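Citryl-CoA lyase (Hydrogenobacter thermophilus, PDB 6HXP) probably cleaves citryl-CoA into acetyl-CoA and oxaloacetate, and binds coenzyme A. Local coordinates at residues Y142-M153 against K183-A194. Numbering follows the deposited sequence.
With COA (coenzyme A), chain B.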
loop_
_atom_site.group_PDB
_atom_site.type_symbol
_atom_site.label_atom_id
_atom_site.label_comp_id
_atom_site.label_asym_id
_atom_site.label_seq_id
_atom_site.Cartn_x
_atom_site.Cartn_y
_atom_site.Cartn_z
ATOM N N TYR A 142 16.804 22.174 17.350
ATOM C CA TYR A 142 17.082 23.544 16.925
ATOM C C TYR A 142 16.201 24.549 17.641
ATOM O O TYR A 142 14.994 24.565 17.440
ATOM C CB TYR A 142 16.895 23.680 15.411
ATOM C CG TYR A 142 17.888 22.854 14.630
ATOM C CD1 TYR A 142 19.257 23.041 14.786
ATOM C CD2 TYR A 142 17.462 21.901 13.715
ATOM C CE1 TYR A 142 20.177 22.281 14.073
ATOM C CE2 TYR A 142 18.377 21.082 13.047
ATOM C CZ TYR A 142 19.730 21.316 13.183
ATOM O OH TYR A 142 20.629 20.568 12.465
ATOM N N LYS A 143 16.813 25.373 18.493
ATOM C CA LYS A 143 16.105 26.394 19.270
ATOM C C LYS A 143 16.470 27.807 18.840
ATOM O O LYS A 143 15.926 28.737 19.423
ATOM C CB LYS A 143 16.425 26.239 20.756
ATOM C CG LYS A 143 16.255 24.833 21.311
ATOM C CD LYS A 143 14.852 24.280 21.135
ATOM C CE LYS A 143 14.709 22.940 21.798
ATOM N NZ LYS A 143 13.405 22.315 21.486
ATOM N N ASP A 144 17.462 27.981 17.954
ATOM C CA ASP A 144 17.891 29.296 17.435
ATOM C C ASP A 144 17.343 29.444 16.031
ATOM O O ASP A 144 16.632 30.399 15.712
ATOM C CB ASP A 144 19.441 29.391 17.442
ATOM C CG ASP A 144 20.049 30.702 16.967
ATOM O OD1 ASP A 144 19.285 31.656 16.706
ATOM O OD2 ASP A 144 21.300 30.765 16.833
ATOM N N PHE A 145 17.697 28.496 15.174
ATOM C CA PHE A 145 17.193 28.463 13.802
ATOM C C PHE A 145 17.364 27.074 13.263
ATOM O O PHE A 145 18.235 26.334 13.730
ATOM C CB PHE A 145 17.912 29.471 12.868
ATOM C CG PHE A 145 19.385 29.204 12.629
ATOM C CD1 PHE A 145 20.344 29.669 13.513
ATOM C CD2 PHE A 145 19.805 28.472 11.529
ATOM C CE1 PHE A 145 21.699 29.409 13.299
ATOM C CE2 PHE A 145 21.155 28.242 11.298
ATOM C CZ PHE A 145 22.095 28.716 12.179
ATOM N N ASP A 146 16.511 26.714 12.303
ATOM C CA ASP A 146 16.597 25.429 11.614
ATOM C C ASP A 146 17.530 25.682 10.420
ATOM O O ASP A 146 17.186 26.472 9.556
ATOM C CB ASP A 146 15.211 24.968 11.188
ATOM C CG ASP A 146 15.192 23.622 10.518
ATOM O OD1 ASP A 146 16.219 23.248 9.889
ATOM O OD2 ASP A 146 14.176 22.922 10.642
ATOM N N PRO A 147 18.721 25.062 10.368
ATOM C CA PRO A 147 19.646 25.362 9.260
ATOM C C PRO A 147 19.074 25.043 7.882
ATOM O O PRO A 147 19.449 25.652 6.897
ATOM C CB PRO A 147 20.888 24.537 9.559
ATOM C CG PRO A 147 20.592 23.714 10.688
ATOM C CD PRO A 147 19.298 24.085 11.310
ATOM N N ARG A 148 18.125 24.123 7.825
ATOM C CA ARG A 148 17.518 23.751 6.558
ATOM C C ARG A 148 16.592 24.864 6.063
ATOM O O ARG A 148 16.539 25.168 4.866
ATOM C CB ARG A 148 16.765 22.441 6.711
ATOM C CG ARG A 148 17.654 21.291 7.199
ATOM C CD ARG A 148 16.874 20.129 7.762
ATOM N NE ARG A 148 16.068 20.522 8.918
ATOM C CZ ARG A 148 15.174 19.718 9.486
ATOM N NH1 ARG A 148 15.025 18.470 9.052
ATOM N NH2 ARG A 148 14.417 20.156 10.482
ATOM N N THR A 149 15.896 25.509 7.008
ATOM C CA THR A 149 15.088 26.667 6.688
ATOM C C THR A 149 15.999 27.824 6.262
ATOM O O THR A 149 15.710 28.480 5.263
ATOM C CB THR A 149 14.313 27.094 7.915
ATOM O OG1 THR A 149 13.367 26.061 8.184
ATOM C CG2 THR A 149 13.578 28.435 7.714
ATOM N N LYS A 150 17.072 28.073 7.020
ATOM C CA LYS A 150 17.995 29.168 6.713
ATOM C C LYS A 150 18.568 28.988 5.310
ATOM O O LYS A 150 18.634 29.950 4.562
ATOM C CB LYS A 150 19.128 29.257 7.741
ATOM C CG LYS A 150 20.048 30.457 7.471
ATOM C CD LYS A 150 21.019 30.703 8.578
ATOM C CE LYS A 150 21.728 32.031 8.397
ATOM N NZ LYS A 150 22.516 32.090 7.132
ATOM N N ARG A 151 18.940 27.775 4.935
ATOM C CA ARG A 151 19.517 27.558 3.616
ATOM C C ARG A 151 18.499 27.907 2.516
ATOM O O ARG A 151 18.834 28.600 1.544
ATOM C CB ARG A 151 19.974 26.105 3.483
ATOM C CG ARG A 151 20.577 25.727 2.126
ATOM C CD ARG A 151 21.798 26.547 1.834
ATOM N NE ARG A 151 22.379 26.113 0.572
ATOM C CZ ARG A 151 23.140 26.883 -0.189
ATOM N NH1 ARG A 151 23.445 28.120 0.201
ATOM N NH2 ARG A 151 23.585 26.437 -1.360
ATOM N N LEU A 152 17.272 27.412 2.673
ATOM C CA LEU A 152 16.219 27.664 1.688
ATOM C C LEU A 152 15.875 29.167 1.592
ATOM O O LEU A 152 15.689 29.688 0.487
ATOM C CB LEU A 152 14.977 26.869 2.008
ATOM C CG LEU A 152 15.061 25.399 1.660
ATOM C CD1 LEU A 152 13.904 24.636 2.307
ATOM C CD2 LEU A 152 15.022 25.184 0.122
ATOM N N MET A 153 15.786 29.837 2.728
ATOM C CA MET A 153 15.454 31.254 2.757
ATOM C C MET A 153 16.599 32.086 2.222
ATOM O O MET A 153 16.363 33.097 1.561
ATOM C CB MET A 153 14.970 31.737 4.139
ATOM C CG MET A 153 13.664 31.086 4.570
ATOM S SD MET A 153 12.325 31.444 3.383
ATOM C CE MET A 153 10.978 30.538 4.115
ATOM N N LYS A 183 12.343 31.168 21.906
ATOM C CA LYS A 183 12.299 31.070 20.450
ATOM C C LYS A 183 11.828 29.696 19.975
ATOM O O LYS A 183 12.240 28.682 20.538
ATOM C CB LYS A 183 13.678 31.428 19.861
ATOM C CG LYS A 183 13.618 31.943 18.430
ATOM C CD LYS A 183 14.988 32.388 17.946
ATOM C CE LYS A 183 14.952 33.085 16.604
ATOM N NZ LYS A 183 14.304 32.264 15.531
ATOM N N LEU A 184 10.904 29.675 18.986
ATOM C CA LEU A 184 10.387 28.470 18.327
ATOM C C LEU A 184 10.716 28.678 16.835
ATOM O O LEU A 184 10.143 29.558 16.201
ATOM C CB LEU A 184 8.870 28.306 18.483
ATOM C CG LEU A 184 8.386 27.433 19.625
ATOM C CD1 LEU A 184 6.928 27.654 19.853
ATOM C CD2 LEU A 184 8.631 25.981 19.342
ATOM N N VAL A 185 11.567 27.839 16.285
ATOM C CA VAL A 185 12.054 28.039 14.913
ATOM C C VAL A 185 11.005 27.777 13.862
ATOM O O VAL A 185 10.157 26.896 14.029
ATOM C CB VAL A 185 13.323 27.182 14.647
ATOM C CG1 VAL A 185 14.405 27.430 15.704
ATOM C CG2 VAL A 185 13.000 25.707 14.526
ATOM N N LEU A 186 11.162 28.439 12.718
ATOM C CA LEU A 186 10.431 28.084 11.497
ATOM C C LEU A 186 11.164 26.821 11.017
ATOM O O LEU A 186 12.328 26.899 10.639
ATOM C CB LEU A 186 10.534 29.199 10.457
ATOM C CG LEU A 186 9.944 28.862 9.076
ATOM C CD1 LEU A 186 8.472 28.611 9.150
ATOM C CD2 LEU A 186 10.224 29.970 8.083
ATOM N N ASN A 187 10.542 25.672 11.102
ATOM C CA ASN A 187 11.193 24.416 10.737
ATOM C C ASN A 187 11.111 24.178 9.255
ATOM O O ASN A 187 10.417 24.906 8.513
ATOM C CB ASN A 187 10.675 23.222 11.572
ATOM C CG ASN A 187 9.245 22.851 11.315
ATOM O OD1 ASN A 187 8.805 22.764 10.170
ATOM N ND2 ASN A 187 8.515 22.510 12.390
ATOM N N VAL A 188 11.811 23.149 8.759
ATOM C CA VAL A 188 11.871 22.908 7.327
ATOM C C VAL A 188 10.500 22.651 6.697
ATOM O O VAL A 188 10.259 23.020 5.541
ATOM C CB VAL A 188 12.900 21.796 7.000
ATOM C CG1 VAL A 188 12.399 20.402 7.437
ATOM C CG2 VAL A 188 13.287 21.833 5.541
ATOM N N ASP A 189 9.541 22.111 7.470
ATOM C CA ASP A 189 8.188 21.921 6.918
ATOM C C ASP A 189 7.559 23.299 6.663
ATOM O O ASP A 189 6.938 23.517 5.620
ATOM C CB ASP A 189 7.252 21.174 7.888
ATOM C CG ASP A 189 7.618 19.752 8.187
ATOM O OD1 ASP A 189 8.186 19.099 7.304
ATOM O OD2 ASP A 189 7.296 19.277 9.317
ATOM N N GLY A 190 7.693 24.206 7.624
ATOM C CA GLY A 190 7.168 25.553 7.454
ATOM C C GLY A 190 7.867 26.276 6.304
ATOM O O GLY A 190 7.240 27.024 5.548
ATOM N N ALA A 191 9.197 26.077 6.159
ATOM C CA ALA A 191 9.985 26.723 5.078
ATOM C C ALA A 191 9.516 26.255 3.691
ATOM O O ALA A 191 9.232 27.082 2.807
ATOM C CB ALA A 191 11.451 26.408 5.253
ATOM N N ILE A 192 9.369 24.945 3.512
ATOM C CA ILE A 192 8.872 24.419 2.235
ATOM C C ILE A 192 7.451 24.883 1.998
ATOM O O ILE A 192 7.084 25.284 0.893
ATOM C CB ILE A 192 9.005 22.890 2.241
ATOM C CG1 ILE A 192 10.495 22.518 2.203
ATOM C CG2 ILE A 192 8.250 22.306 1.085
ATOM C CD1 ILE A 192 10.744 21.081 2.404
ATOM N N ALA A 193 6.616 24.871 3.041
ATOM C CA ALA A 193 5.260 25.372 2.909
ATOM C C ALA A 193 5.249 26.850 2.456
ATOM O O ALA A 193 4.447 27.216 1.594
ATOM C CB ALA A 193 4.521 25.237 4.237
ATOM N N ALA A 194 6.143 27.702 3.022
ATOM C CA ALA A 194 6.192 29.091 2.633
ATOM C C ALA A 194 6.595 29.240 1.173
ATOM O O ALA A 194 6.006 30.029 0.427
ATOM C CB ALA A 194 7.196 29.827 3.501
HETATM N N1A COA B . 3.104 26.257 18.253
HETATM C C2A COA B . 2.811 26.685 19.487
HETATM N N3A COA B . 3.343 26.302 20.654
HETATM C C4A COA B . 4.278 25.360 20.473
HETATM C C5A COA B . 4.681 24.815 19.264
HETATM C C6A COA B . 4.055 25.307 18.102
HETATM N N6A COA B . 4.366 24.904 16.867
HETATM N N7A COA B . 5.684 23.879 19.459
HETATM C C8A COA B . 5.871 23.888 20.755
HETATM N N9A COA B . 5.063 24.765 21.432
HETATM C C1B COA B . 5.087 25.093 22.858
HETATM C C2B COA B . 5.586 23.973 23.788
HETATM O O2B COA B . 4.483 23.291 24.376
HETATM C C3B COA B . 6.368 24.782 24.818
HETATM O O3B COA B . 5.457 25.437 25.729
HETATM P P3B COA B . 5.769 25.868 27.265
HETATM O O7A COA B . 7.136 25.431 27.694
HETATM O O8A COA B . 5.591 27.388 27.323
HETATM O O9A COA B . 4.653 25.229 28.100
HETATM C C4B COA B . 6.995 25.878 23.965
HETATM O O4B COA B . 5.940 26.212 23.040
HETATM C C5B COA B . 8.229 25.503 23.181
HETATM O O5B COA B . 9.135 24.732 23.997
HETATM P P1A COA B . 10.210 23.713 23.332
HETATM O O1A COA B . 10.891 22.922 24.381
HETATM O O2A COA B . 11.147 24.577 22.486
HETATM O O3A COA B . 9.415 22.764 22.330
HETATM P P2A COA B . 9.091 21.205 22.346
HETATM O O4A COA B . 10.323 20.423 22.600
HETATM O O5A COA B . 8.001 20.999 23.400
HETATM O O6A COA B . 8.388 20.835 20.919
HETATM C CBP COA B . 8.162 19.577 18.847
HETATM C CCP COA B . 9.116 20.097 19.918
HETATM C CDP COA B . 8.975 19.326 17.567
HETATM C CEP COA B . 7.580 18.243 19.333
HETATM C CAP COA B . 6.993 20.551 18.546
HETATM O OAP COA B . 7.381 21.916 18.541
HETATM C C9P COA B . 6.224 20.215 17.271
HETATM O O9P COA B . 5.366 19.336 17.276
HETATM N N8P COA B . 6.507 20.948 16.191
HETATM C C7P COA B . 5.747 20.855 14.951
HETATM C C6P COA B . 4.393 21.529 15.067
HETATM C C5P COA B . 3.463 21.156 13.937
HETATM O O5P COA B . 3.763 21.384 12.767
HETATM N N4P COA B . 2.303 20.606 14.300
HETATM C C3P COA B . 1.089 20.663 13.496
HETATM C C2P COA B . 1.114 19.763 12.275
HETATM S S1P COA B . 1.450 18.076 12.849
HETATM O O HOH W 1 12.484 25.474 18.022
HETATM O O HOH W 2 14.534 28.534 11.307
#
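Thr149 and Leu186 meet where two N-capped helices of the citrate synthase fold, 147-153 and 188-194, start side by side, their axes 8.5 Å apart and 22° from parallel. Thr149 OG1 donates to Leu186 O at 2.8 Å, reaching the carbonyl from above its plane. With OG1 anti to the carbonyl carbon (chi1 -67°), the threonine methyl CG2 is turned onto Leu186 CD2, while Ala191 CB packs against both branches. Deeper along the helices, Met153 CE lies 3.9 Å from Ala194 CB, and Leu152 CD1 meets Ile192 CG1.

Asp146 caps its own helix and reaches across to the other: OD1 accepts Arg148 N, and OD2 takes a weak bond from Val188 N (3.0 Å). Arg148 clasps the same carboxylate side-on, NE to OD1 and NH2 to OD2, a salt bridge that fixes the rotation of the guanidinium. One face of that guanidinium is covered by Val188 CG1, 3.5 Å above its centre; Leu25 of a second subunit also packs on Arg148. Asn187 caps helix 188-194 through OD1, while its ND2 is bonded to Gly138 O, beside the CoA-binding residues Gly136 and Tyr137.

Before the helices, Val185 CG1 presses against the backbone of the 142-145 loop, 3.4 Å from Tyr142 O. One water joins Tyr142 O to Val185 N, and another links Asp146 N to Leu186 O. Both segments also reach the coenzyme: Leu184 CD1 and CD2 lie against its adenosine part, and Lys143 NZ, held chiefly by His139 O, makes a weak bond to diphosphate oxygen O2A. At the outer margin the poorly ordered Lys183 bends at its last torsion (chi4 -55°), bringing NZ 3.0 Å from Asp144 O.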